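Local coordinates for chitinase A (Cycas revoluta, PDB 4MNK), which probably hydrolyses the beta-1,4 linkages of chitin as a family 18 glycoside hydrolase (plant class V chitinase), with N-acetylglucosamine units bound in its cleft, at residues Leu236-Phe241 / Gln308-Lys313; Val7-Ala12 / Gly324-Ser329; Thr157-Phe162 / Asn188-Asp193. All blocks are in the same frame, centred on the assembly; numbering follows the deposited sequence.

Interaction 1 of 3, residues Leu236-Phe241 / Gln308-Lys313. With NAG (2-acetamido-2-deoxy-beta-D-glucopyranose), chain B.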
loop_
_atom_site.group_PDB
_atom_site.type_symbol
_atom_site.label_atom_id
_atom_site.label_comp_id
_atom_site.label_asym_id
_atom_site.label_seq_id
_atom_site.Cartn_x
_atom_site.Cartn_y
_atom_site.Cartn_z
ATOM N N LEU A 236 -1.892 8.253 3.458
ATOM C CA LEU A 236 -2.204 8.312 2.030
ATOM C C LEU A 236 -1.214 7.533 1.170
ATOM O O LEU A 236 -0.025 7.851 1.140
ATOM C CB LEU A 236 -2.261 9.768 1.564
ATOM C CG LEU A 236 -2.510 9.997 0.070
ATOM C CD1 LEU A 236 -3.915 9.575 -0.348
ATOM C CD2 LEU A 236 -2.257 11.453 -0.289
ATOM N N GLY A 237 -1.715 6.535 0.448
ATOM C CA GLY A 237 -0.877 5.754 -0.453
ATOM C C GLY A 237 -0.546 6.481 -1.737
ATOM O O GLY A 237 -1.403 7.156 -2.317
ATOM N N ILE A 238 0.708 6.346 -2.162
ATOM C CA ILE A 238 1.197 6.897 -3.421
ATOM C C ILE A 238 1.952 5.775 -4.136
ATOM O O ILE A 238 2.850 5.161 -3.547
ATOM C CB ILE A 238 2.143 8.109 -3.193
ATOM C CG1 ILE A 238 1.448 9.198 -2.360
ATOM C CG2 ILE A 238 2.652 8.663 -4.532
ATOM C CD1 ILE A 238 2.356 10.326 -1.890
ATOM N N PRO A 239 1.590 5.490 -5.400
ATOM C CA PRO A 239 2.265 4.410 -6.114
ATOM C C PRO A 239 3.632 4.819 -6.661
ATOM O O PRO A 239 3.817 5.961 -7.099
ATOM C CB PRO A 239 1.307 4.114 -7.266
ATOM C CG PRO A 239 0.668 5.424 -7.554
ATOM C CD PRO A 239 0.552 6.135 -6.230
ATOM N N LEU A 240 4.579 3.884 -6.622
ATOM C CA LEU A 240 5.883 4.072 -7.257
ATOM C C LEU A 240 5.949 3.329 -8.591
ATOM O O LEU A 240 7.027 3.044 -9.118
ATOM C CB LEU A 240 7.016 3.655 -6.315
ATOM C CG LEU A 240 7.219 4.580 -5.114
ATOM C CD1 LEU A 240 8.287 4.023 -4.189
ATOM C CD2 LEU A 240 7.566 5.999 -5.554
ATOM N N PHE A 241 4.770 3.032 -9.128
ATOM C CA PHE A 241 4.615 2.429 -10.436
ATOM C C PHE A 241 3.524 3.184 -11.178
ATOM O O PHE A 241 2.703 3.874 -10.563
ATOM C CB PHE A 241 4.229 0.950 -10.304
ATOM C CG PHE A 241 2.858 0.730 -9.716
ATOM C CD1 PHE A 241 2.671 0.693 -8.338
ATOM C CD2 PHE A 241 1.746 0.578 -10.544
ATOM C CE1 PHE A 241 1.404 0.504 -7.792
ATOM C CE2 PHE A 241 0.474 0.388 -10.003
ATOM C CZ PHE A 241 0.305 0.352 -8.626
ATOM N N GLN A 308 6.561 16.472 -9.246
ATOM C CA GLN A 308 5.555 17.500 -8.996
ATOM C C GLN A 308 4.285 16.944 -8.351
ATOM O O GLN A 308 3.800 17.492 -7.361
ATOM C CB GLN A 308 5.212 18.250 -10.284
ATOM C CG GLN A 308 4.286 19.433 -10.067
ATOM C CD GLN A 308 4.094 20.274 -11.310
ATOM O OE1 GLN A 308 4.543 19.918 -12.400
ATOM N NE2 GLN A 308 3.424 21.406 -11.147
ATOM N N SER A 309 3.745 15.859 -8.902
ATOM C CA SER A 309 2.497 15.321 -8.363
ATOM C C SER A 309 2.673 14.752 -6.954
ATOM O O SER A 309 1.772 14.876 -6.130
ATOM C CB SER A 309 1.847 14.309 -9.313
ATOM O OG SER A 309 2.595 13.113 -9.403
ATOM N N VAL A 310 3.834 14.159 -6.668
ATOM C CA VAL A 310 4.105 13.648 -5.322
ATOM C C VAL A 310 4.159 14.793 -4.305
ATOM O O VAL A 310 3.556 14.707 -3.236
ATOM C CB VAL A 310 5.379 12.767 -5.270
ATOM C CG1 VAL A 310 5.804 12.491 -3.829
ATOM C CG2 VAL A 310 5.138 11.455 -5.998
ATOM N N ALA A 311 4.860 15.874 -4.642
ATOM C CA ALA A 311 4.910 17.034 -3.753
ATOM C C ALA A 311 3.505 17.568 -3.480
ATOM O O ALA A 311 3.173 17.921 -2.350
ATOM C CB ALA A 311 5.794 18.122 -4.328
ATOM N N LEU A 312 2.679 17.613 -4.521
ATOM C CA LEU A 312 1.307 18.093 -4.376
ATOM C C LEU A 312 0.455 17.152 -3.523
ATOM O O LEU A 312 -0.324 17.610 -2.691
ATOM C CB LEU A 312 0.672 18.341 -5.745
ATOM C CG LEU A 312 1.239 19.542 -6.512
ATOM C CD1 LEU A 312 0.814 19.502 -7.966
ATOM C CD2 LEU A 312 0.848 20.875 -5.872
ATOM N N LYS A 313 0.624 15.845 -3.713
ATOM C CA LYS A 313 -0.111 14.853 -2.917
ATOM C C LYS A 313 0.287 14.884 -1.446
ATOM O O LYS A 313 -0.565 14.752 -0.568
ATOM C CB LYS A 313 0.085 13.445 -3.480
ATOM C CG LYS A 313 -0.729 13.169 -4.714
ATOM C CD LYS A 313 -0.544 11.751 -5.189
ATOM C CE LYS A 313 -1.527 11.448 -6.287
ATOM N NZ LYS A 313 -1.424 10.035 -6.713
HETATM C C1 NAG B . 1.607 -6.125 -6.365
HETATM C C2 NAG B . 2.700 -5.922 -7.408
HETATM C C3 NAG B . 3.122 -7.259 -8.009
HETATM C C4 NAG B . 3.426 -8.312 -6.936
HETATM C C5 NAG B . 2.390 -8.307 -5.800
HETATM C C6 NAG B . 2.871 -9.119 -4.598
HETATM C C7 NAG B . 2.718 -3.771 -8.566
HETATM C C8 NAG B . 2.165 -2.965 -9.701
HETATM N N2 NAG B . 2.257 -5.017 -8.454
HETATM O O3 NAG B . 4.262 -7.055 -8.815
HETATM O O4 NAG B . 3.433 -9.593 -7.536
HETATM O O5 NAG B . 2.086 -6.993 -5.356
HETATM O O6 NAG B . 3.976 -8.486 -3.987
HETATM O O7 NAG B . 3.549 -3.276 -7.804
HETATM O O HOH W 1 -2.243 8.519 -4.496
#
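Ile-238 meets the helix with both of its branches. Its chi1 of -56° puts CG1 anti to the carbonyl carbon and leaves CG2 anti to the backbone N. The CG2 methyl reaches Val-310 CG2 at 4.0 Å, while CD1, at the end of the other branch, lies 4.2 Å from Lys-313 CB. The Ile-238 and Lys-313 side chains lie alongside, pointing opposite ways. Two residues earlier on the strand, Leu-236 places CD2 3.7 Å from Lys-313 O, an apolar methyl against a backbone carbonyl.

Lys-313 is extended beyond CG, which carries NZ past Pro-239 (NZ to CD 4.4 Å). A water accepts from Lys-313 NZ at 2.8 Å and donates to Gly-237 O at 2.7 Å, a water-mediated polar link between the segments. The same ammonium forms a salt bridge with Asp-305 and a hydrogen bond to Ala-206 O, which would probably offset its buried charge.

Phe-241 lies beyond the helix contact and faces the ligand: methyl C8 of the chain B NAG sits 3.6 Å above the ring plane, over its centre. The segment axes run 10.3 Å apart and antiparallel, at 177°. The helix packs on barrel strand 234-247 and leads into the parallel, neighbouring strand 324-328: the beta-alpha-beta crossover of a TIM barrel, here carrying an insertion between strand and helix.

Interaction 2 of 3, residues Val7-Ala12 / Gly324-Ser329. With NAG (2-acetamido-2-deoxy-beta-D-glucopyranose), chain C; NAG (2-acetamido-2-deoxy-beta-D-glucopyranose), chain B.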
loop_
_atom_site.group_PDB
_atom_site.type_symbol
_atom_site.label_atom_id
_atom_site.label_comp_id
_atom_site.label_asym_id
_atom_site.label_seq_id
_atom_site.Cartn_x
_atom_site.Cartn_y
_atom_site.Cartn_z
ATOM N N VAL A 7 6.003 6.226 5.203
ATOM C CA VAL A 7 5.934 4.769 5.166
ATOM C C VAL A 7 6.351 4.220 3.802
ATOM O O VAL A 7 6.001 4.779 2.763
ATOM C CB VAL A 7 4.508 4.290 5.539
ATOM C CG1 VAL A 7 4.404 2.784 5.503
ATOM C CG2 VAL A 7 4.118 4.798 6.920
ATOM N N GLY A 8 7.113 3.129 3.812
ATOM C CA GLY A 8 7.511 2.458 2.577
ATOM C C GLY A 8 7.341 0.958 2.672
ATOM O O GLY A 8 7.631 0.363 3.712
ATOM N N PHE A 9 6.873 0.351 1.584
ATOM C CA PHE A 9 6.726 -1.098 1.495
ATOM C C PHE A 9 7.840 -1.700 0.657
ATOM O O PHE A 9 8.067 -1.271 -0.479
ATOM C CB PHE A 9 5.389 -1.458 0.847
ATOM C CG PHE A 9 4.212 -1.330 1.765
ATOM C CD1 PHE A 9 3.625 -0.090 1.999
ATOM C CD2 PHE A 9 3.675 -2.453 2.388
ATOM C CE1 PHE A 9 2.532 0.033 2.850
ATOM C CE2 PHE A 9 2.579 -2.341 3.238
ATOM C CZ PHE A 9 2.008 -1.093 3.467
ATOM N N TRP A 10 8.526 -2.698 1.216
ATOM C CA TRP A 10 9.535 -3.463 0.486
ATOM C C TRP A 10 9.027 -4.875 0.244
ATOM O O TRP A 10 8.774 -5.609 1.202
ATOM C CB TRP A 10 10.861 -3.514 1.247
ATOM C CG TRP A 10 11.904 -4.300 0.499
ATOM C CD1 TRP A 10 12.646 -3.864 -0.558
ATOM C CD2 TRP A 10 12.289 -5.666 0.726
ATOM N NE1 TRP A 10 13.480 -4.865 -0.996
ATOM C CE2 TRP A 10 13.281 -5.983 -0.230
ATOM C CE3 TRP A 10 11.896 -6.651 1.645
ATOM C CZ2 TRP A 10 13.890 -7.243 -0.294
ATOM C CZ3 TRP A 10 12.503 -7.905 1.581
ATOM C CH2 TRP A 10 13.491 -8.185 0.618
ATOM N N PRO A 11 8.885 -5.269 -1.033
ATOM C CA PRO A 11 8.402 -6.609 -1.323
ATOM C C PRO A 11 9.547 -7.610 -1.452
ATOM O O PRO A 11 10.522 -7.366 -2.174
ATOM C CB PRO A 11 7.673 -6.426 -2.650
ATOM C CG PRO A 11 8.422 -5.324 -3.338
ATOM C CD PRO A 11 9.106 -4.493 -2.268
ATOM N N ALA A 12 9.419 -8.732 -0.750
ATOM C CA ALA A 12 10.462 -9.755 -0.715
ATOM C C ALA A 12 10.849 -10.321 -2.087
ATOM O O ALA A 12 11.978 -10.773 -2.266
ATOM C CB ALA A 12 10.077 -10.871 0.241
ATOM N N GLY A 324 0.094 10.774 7.544
ATOM C CA GLY A 324 1.255 10.775 6.666
ATOM C C GLY A 324 0.944 10.153 5.326
ATOM O O GLY A 324 -0.188 10.220 4.847
ATOM N N TYR A 325 1.963 9.549 4.722
ATOM C CA TYR A 325 1.854 8.936 3.401
ATOM C C TYR A 325 2.627 7.621 3.374
ATOM O O TYR A 325 3.509 7.399 4.209
ATOM C CB TYR A 325 2.405 9.877 2.320
ATOM C CG TYR A 325 3.846 10.275 2.554
ATOM C CD1 TYR A 325 4.897 9.458 2.132
ATOM C CD2 TYR A 325 4.163 11.460 3.213
ATOM C CE1 TYR A 325 6.221 9.809 2.362
ATOM C CE2 TYR A 325 5.486 11.824 3.445
ATOM C CZ TYR A 325 6.507 10.994 3.015
ATOM O OH TYR A 325 7.815 11.352 3.234
ATOM N N PHE A 326 2.290 6.761 2.416
ATOM C CA PHE A 326 3.074 5.554 2.165
ATOM C C PHE A 326 3.354 5.372 0.683
ATOM O O PHE A 326 2.606 5.866 -0.159
ATOM C CB PHE A 326 2.430 4.295 2.789
ATOM C CG PHE A 326 1.332 3.666 1.967
ATOM C CD1 PHE A 326 1.631 2.818 0.903
ATOM C CD2 PHE A 326 -0.002 3.873 2.298
ATOM C CE1 PHE A 326 0.618 2.217 0.163
ATOM C CE2 PHE A 326 -1.024 3.271 1.565
ATOM C CZ PHE A 326 -0.713 2.444 0.493
ATOM N N PHE A 327 4.435 4.659 0.378
ATOM C CA PHE A 327 4.768 4.295 -0.989
ATOM C C PHE A 327 4.696 2.786 -1.184
ATOM O O PHE A 327 5.280 2.024 -0.404
ATOM C CB PHE A 327 6.181 4.753 -1.344
ATOM C CG PHE A 327 6.320 6.234 -1.537
ATOM C CD1 PHE A 327 6.995 7.011 -0.600
ATOM C CD2 PHE A 327 5.791 6.853 -2.667
ATOM C CE1 PHE A 327 7.139 8.384 -0.789
ATOM C CE2 PHE A 327 5.932 8.224 -2.864
ATOM C CZ PHE A 327 6.606 8.988 -1.923
ATOM N N TRP A 328 3.983 2.363 -2.223
ATOM C CA TRP A 328 4.092 1.000 -2.729
ATOM C C TRP A 328 4.696 1.066 -4.132
ATOM O O TRP A 328 4.083 1.668 -5.014
ATOM C CB TRP A 328 2.725 0.297 -2.815
ATOM C CG TRP A 328 2.891 -1.050 -3.452
ATOM C CD1 TRP A 328 2.905 -1.328 -4.791
ATOM C CD2 TRP A 328 3.156 -2.288 -2.784
ATOM N NE1 TRP A 328 3.143 -2.666 -4.994
ATOM C CE2 TRP A 328 3.299 -3.279 -3.779
ATOM C CE3 TRP A 328 3.270 -2.660 -1.438
ATOM C CZ2 TRP A 328 3.554 -4.621 -3.471
ATOM C CZ3 TRP A 328 3.527 -3.993 -1.132
ATOM C CH2 TRP A 328 3.667 -4.955 -2.144
ATOM N N SER A 329 5.865 0.470 -4.383
ATOM C CA SER A 329 6.734 -0.195 -3.412
ATOM C C SER A 329 8.155 0.316 -3.662
ATOM O O SER A 329 8.489 0.707 -4.786
ATOM C CB SER A 329 6.656 -1.723 -3.553
ATOM O OG SER A 329 6.952 -2.164 -4.872
HETATM C C1 NAG C . -2.197 -3.337 -4.055
HETATM C C2 NAG C . -1.384 -4.311 -3.191
HETATM C C3 NAG C . -0.022 -4.619 -3.820
HETATM C C4 NAG C . -0.090 -4.867 -5.329
HETATM C C5 NAG C . -0.940 -3.786 -6.006
HETATM C C6 NAG C . -1.080 -3.978 -7.517
HETATM C C7 NAG C . -0.684 -2.639 -1.477
HETATM C C8 NAG C . -0.568 -2.373 -0.004
HETATM N N2 NAG C . -1.189 -3.831 -1.824
HETATM O O1 NAG C . -3.517 -3.260 -3.567
HETATM O O3 NAG C . 0.564 -5.725 -3.164
HETATM O O4 NAG C . 1.226 -4.840 -5.840
HETATM O O5 NAG C . -2.221 -3.763 -5.408
HETATM O O6 NAG C . -1.723 -5.199 -7.805
HETATM O O7 NAG C . -0.326 -1.774 -2.279
HETATM C C1 NAG B . 1.607 -6.125 -6.365
HETATM C C2 NAG B . 2.700 -5.922 -7.408
HETATM C C3 NAG B . 3.122 -7.259 -8.009
HETATM C C4 NAG B . 3.426 -8.312 -6.936
HETATM C C5 NAG B . 2.390 -8.307 -5.800
HETATM C C6 NAG B . 2.871 -9.119 -4.598
HETATM C C7 NAG B . 2.718 -3.771 -8.566
HETATM C C8 NAG B . 2.165 -2.965 -9.701
HETATM N N2 NAG B . 2.257 -5.017 -8.454
HETATM O O3 NAG B . 4.262 -7.055 -8.815
HETATM O O4 NAG B . 3.433 -9.593 -7.536
HETATM O O5 NAG B . 2.086 -6.993 -5.356
HETATM O O6 NAG B . 3.976 -8.486 -3.987
HETATM O O7 NAG B . 3.549 -3.276 -7.804
#
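Val-7 joins Tyr-325 and Phe-327 through its backbone, its N donating to Tyr-325 O at 2.9 Å and its O accepting from Phe-327 N at 2.9 Å. That O also receives a CA-H contact from Phe-326. Val-7 CB presses on Phe-326 CB at 3.4 Å. Gly-8, paired in parallel register with Phe-327, offers only backbone. Phe-9 N then donates to Phe-327 O (3.0 Å, C=O...N angle 175°).

The Phe-9 ring turns its edge toward the face of Phe-326 in an offset edge-to-face pair, planes at 67°. Phe-9 CB touches Trp-328 CE3 at 3.3 Å, and the two side chains cross at about a right angle, completing an aromatic cluster. Pro-11 places CG 3.8 Å from Ser-329 OG, a hydroxyl hydrogen-bonded to Asn-331.

With CG anti to its backbone N (chi1 175°), Trp-328 lies between ligand and protein: C3 of the chain C NAG is over one indole face, Ser-329 CB over the opposite one, and NE1 donates to O7 of the chain B NAG at 2.9 Å. The parallel pairing of first and last strands closes the TIM barrel, and the tryptophan followed by a cis peptide is a family 18 hallmark at the floor of the sugar site.

Interaction 3 of 3, residues Thr157-Phe162 / Asn188-Asp193. With NAG (2-acetamido-2-deoxy-beta-D-glucopyranose), chain D; NAG (2-acetamido-2-deoxy-beta-D-glucopyranose), chain C.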
loop_
_atom_site.group_PDB
_atom_site.type_symbol
_atom_site.label_atom_id
_atom_site.label_comp_id
_atom_site.label_asym_id
_atom_site.label_seq_id
_atom_site.Cartn_x
_atom_site.Cartn_y
_atom_site.Cartn_z
ATOM N N THR A 157 -1.553 -2.219 11.836
ATOM C CA THR A 157 -2.124 -1.451 10.741
ATOM C C THR A 157 -2.820 -2.389 9.765
ATOM O O THR A 157 -2.704 -3.613 9.875
ATOM C CB THR A 157 -1.050 -0.589 10.011
ATOM O OG1 THR A 157 -0.102 -1.433 9.344
ATOM C CG2 THR A 157 -0.314 0.311 10.994
ATOM N N GLU A 158 -3.574 -1.822 8.833
ATOM C CA GLU A 158 -4.133 -2.613 7.744
ATOM C C GLU A 158 -4.237 -1.782 6.474
ATOM O O GLU A 158 -4.355 -0.553 6.531
ATOM C CB GLU A 158 -5.501 -3.199 8.113
ATOM C CG GLU A 158 -6.653 -2.218 7.954
ATOM C CD GLU A 158 -7.978 -2.747 8.457
ATOM O OE1 GLU A 158 -9.018 -2.284 7.942
ATOM O OE2 GLU A 158 -7.986 -3.612 9.361
ATOM N N ALA A 159 -4.189 -2.465 5.335
ATOM C CA ALA A 159 -4.455 -1.847 4.049
ATOM C C ALA A 159 -5.959 -1.676 3.895
ATOM O O ALA A 159 -6.736 -2.575 4.240
ATOM C CB ALA A 159 -3.905 -2.711 2.930
ATOM N N VAL A 160 -6.368 -0.517 3.387
ATOM C CA VAL A 160 -7.769 -0.285 3.063
ATOM C C VAL A 160 -7.923 0.192 1.625
ATOM O O VAL A 160 -7.028 0.831 1.063
ATOM C CB VAL A 160 -8.484 0.691 4.052
ATOM C CG1 VAL A 160 -8.468 0.139 5.473
ATOM C CG2 VAL A 160 -7.873 2.084 4.010
ATOM N N TYR A 161 -9.066 -0.147 1.041
ATOM C CA TYR A 161 -9.513 0.382 -0.239
ATOM C C TYR A 161 -9.473 1.909 -0.191
ATOM O O TYR A 161 -9.501 2.500 0.893
ATOM C CB TYR A 161 -10.938 -0.120 -0.482
ATOM C CG TYR A 161 -11.518 0.111 -1.860
ATOM C CD1 TYR A 161 -12.702 0.827 -2.016
ATOM C CD2 TYR A 161 -10.908 -0.413 -3.002
ATOM C CE1 TYR A 161 -13.260 1.032 -3.270
ATOM C CE2 TYR A 161 -11.454 -0.210 -4.263
ATOM C CZ TYR A 161 -12.632 0.513 -4.387
ATOM O OH TYR A 161 -13.192 0.724 -5.625
ATOM N N PHE A 162 -9.404 2.550 -1.358
ATOM C CA PHE A 162 -9.302 4.011 -1.415
ATOM C C PHE A 162 -10.496 4.709 -0.766
ATOM O O PHE A 162 -10.380 5.846 -0.309
ATOM C CB PHE A 162 -9.102 4.499 -2.859
ATOM C CG PHE A 162 -10.382 4.792 -3.601
ATOM C CD1 PHE A 162 -11.132 3.767 -4.170
ATOM C CD2 PHE A 162 -10.824 6.105 -3.747
ATOM C CE1 PHE A 162 -12.311 4.041 -4.861
ATOM C CE2 PHE A 162 -12.001 6.388 -4.433
ATOM C CZ PHE A 162 -12.746 5.357 -4.993
ATOM N N ASN A 188 -3.526 2.151 5.910
ATOM C CA ASN A 188 -2.828 2.529 4.696
ATOM C C ASN A 188 -3.828 2.568 3.551
ATOM O O ASN A 188 -4.285 1.529 3.067
ATOM C CB ASN A 188 -1.687 1.547 4.432
ATOM C CG ASN A 188 -0.619 1.597 5.511
ATOM O OD1 ASN A 188 -0.145 2.674 5.880
ATOM N ND2 ASN A 188 -0.241 0.433 6.028
ATOM N N VAL A 189 -4.184 3.785 3.145
ATOM C CA VAL A 189 -5.217 4.001 2.137
ATOM C C VAL A 189 -4.632 3.818 0.741
ATOM O O VAL A 189 -3.774 4.589 0.311
ATOM C CB VAL A 189 -5.858 5.407 2.268
ATOM C CG1 VAL A 189 -6.975 5.585 1.251
ATOM C CG2 VAL A 189 -6.381 5.636 3.682
ATOM N N MET A 190 -5.109 2.794 0.041
ATOM C CA MET A 190 -4.585 2.446 -1.278
ATOM C C MET A 190 -5.201 3.327 -2.366
ATOM O O MET A 190 -6.045 2.885 -3.153
ATOM C CB MET A 190 -4.778 0.953 -1.551
ATOM C CG MET A 190 -4.021 0.077 -0.556
ATOM S SD MET A 190 -4.157 -1.690 -0.844
ATOM C CE MET A 190 -5.802 -2.025 -0.223
ATOM N N ALA A 191 -4.747 4.578 -2.398
ATOM C CA ALA A 191 -5.287 5.602 -3.289
ATOM C C ALA A 191 -4.646 5.548 -4.678
ATOM O O ALA A 191 -4.017 6.508 -5.133
ATOM C CB ALA A 191 -5.115 6.975 -2.665
ATOM N N TYR A 192 -4.816 4.413 -5.346
ATOM C CA TYR A 192 -4.279 4.200 -6.685
ATOM C C TYR A 192 -5.020 3.057 -7.370
ATOM O O TYR A 192 -5.956 2.486 -6.797
ATOM C CB TYR A 192 -2.759 3.957 -6.655
ATOM C CG TYR A 192 -2.262 3.080 -5.525
ATOM C CD1 TYR A 192 -2.257 1.690 -5.642
ATOM C CD2 TYR A 192 -1.777 3.643 -4.343
ATOM C CE1 TYR A 192 -1.792 0.882 -4.600
ATOM C CE2 TYR A 192 -1.311 2.845 -3.300
ATOM C CZ TYR A 192 -1.319 1.471 -3.436
ATOM O OH TYR A 192 -0.853 0.702 -2.393
ATOM N N ASP A 193 -4.600 2.739 -8.594
ATOM C CA ASP A 193 -5.264 1.753 -9.453
ATOM C C ASP A 193 -6.714 2.137 -9.766
ATOM O O ASP A 193 -7.594 1.276 -9.862
ATOM C CB ASP A 193 -5.146 0.331 -8.878
ATOM C CG ASP A 193 -3.738 -0.238 -9.005
ATOM O OD1 ASP A 193 -2.965 0.245 -9.863
ATOM O OD2 ASP A 193 -3.411 -1.179 -8.249
HETATM C C1 NAG D . -10.949 -1.387 -10.787
HETATM C C2 NAG D . -10.065 -1.356 -9.539
HETATM C C3 NAG D . -8.654 -1.881 -9.810
HETATM C C4 NAG D . -8.666 -3.191 -10.595
HETATM C C5 NAG D . -9.644 -3.118 -11.775
HETATM C C6 NAG D . -9.762 -4.455 -12.505
HETATM C C7 NAG D . -10.826 0.438 -8.050
HETATM C C8 NAG D . -10.626 1.853 -7.590
HETATM N N2 NAG D . -9.994 -0.010 -8.993
HETATM O O3 NAG D . -7.984 -2.057 -8.579
HETATM O O4 NAG D . -7.359 -3.462 -11.061
HETATM O O5 NAG D . -10.931 -2.684 -11.355
HETATM O O6 NAG D . -10.320 -5.433 -11.655
HETATM O O7 NAG D . -11.730 -0.247 -7.567
HETATM C C1 NAG C . -2.197 -3.337 -4.055
HETATM C C2 NAG C . -1.384 -4.311 -3.191
HETATM C C3 NAG C . -0.022 -4.619 -3.820
HETATM C C4 NAG C . -0.090 -4.867 -5.329
HETATM C C5 NAG C . -0.940 -3.786 -6.006
HETATM C C6 NAG C . -1.080 -3.978 -7.517
HETATM C C7 NAG C . -0.684 -2.639 -1.477
HETATM C C8 NAG C . -0.568 -2.373 -0.004
HETATM N N2 NAG C . -1.189 -3.831 -1.824
HETATM O O1 NAG C . -3.517 -3.260 -3.567
HETATM O O3 NAG C . 0.564 -5.725 -3.164
HETATM O O4 NAG C . 1.226 -4.840 -5.840
HETATM O O5 NAG C . -2.221 -3.763 -5.408
HETATM O O6 NAG C . -1.723 -5.199 -7.805
HETATM O O7 NAG C . -0.326 -1.774 -2.279
HETATM O O HOH W 2 -7.972 1.041 -3.587
#
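Met-190 O, which Phe-162 CB touches, is gripped by two donors: a water at 2.7 Å, and more weakly Tyr-192 N, across the inverse gamma turn centred on Ala-191. The water in turn accepts from Phe-162 N at 3.0 Å, bridging the two segments. Earlier, three backbone bonds pair the strands in parallel: Asn-188 N to Glu-158 O, Val-160 N to Asn-188 O (2.9 Å, 174° at the hydrogen, donor above the carbonyl plane) and Met-190 N to Val-160 O.

Val-160 CG2 and Val-189 CG2 meet at 3.9 Å on one face. On the Ala-159 side, the Met-190 chain bends at its last torsion (chi3 -77°), bringing CE within 3.7 Å of Ala-159 CB, while SD lies 3.2 Å from O1 of the chain C NAG.

Tyr-161 OH donates to O7 of the chain D NAG at 2.6 Å, in the plane of its ring, and Phe-162 CD1 lies over one ring face. A phenylalanine in place of Tyr-161 would probably leave that acetamido oxygen without its hydroxyl donor. Asp-193 O accepts from N2 of the same sugar, and Tyr-192 OH donates to O7 of the chain C NAG at 2.5 Å.

In the barrel wall, strand 155-161 also pairs with strand 114-119, and strand 186-190 with strand 234-247; helix 177-183 lies on the connection between the two segments.

How the interactions relate
From the N terminus, strand 5-11 opens interaction 2, which closes only at strand 324-328, after 311 intervening residues. Within that long loop the other two contacts lie in series: interaction 3 closes across 25 residues, then interaction 1 across 66, and neither crosses the other. Their strands are nevertheless contiguous in the barrel wall. Strand 186-190 meets strand 234-247 where Gly-237 N lies 2.8 Å from Val-189 O, and strand 234-247 meets strand 324-328 where Ile-238 N lies 2.8 Å from Phe-326 O. The ligand joins them too: the chain B NAG touches interactions 1 and 2, the chain C NAG interactions 2 and 3.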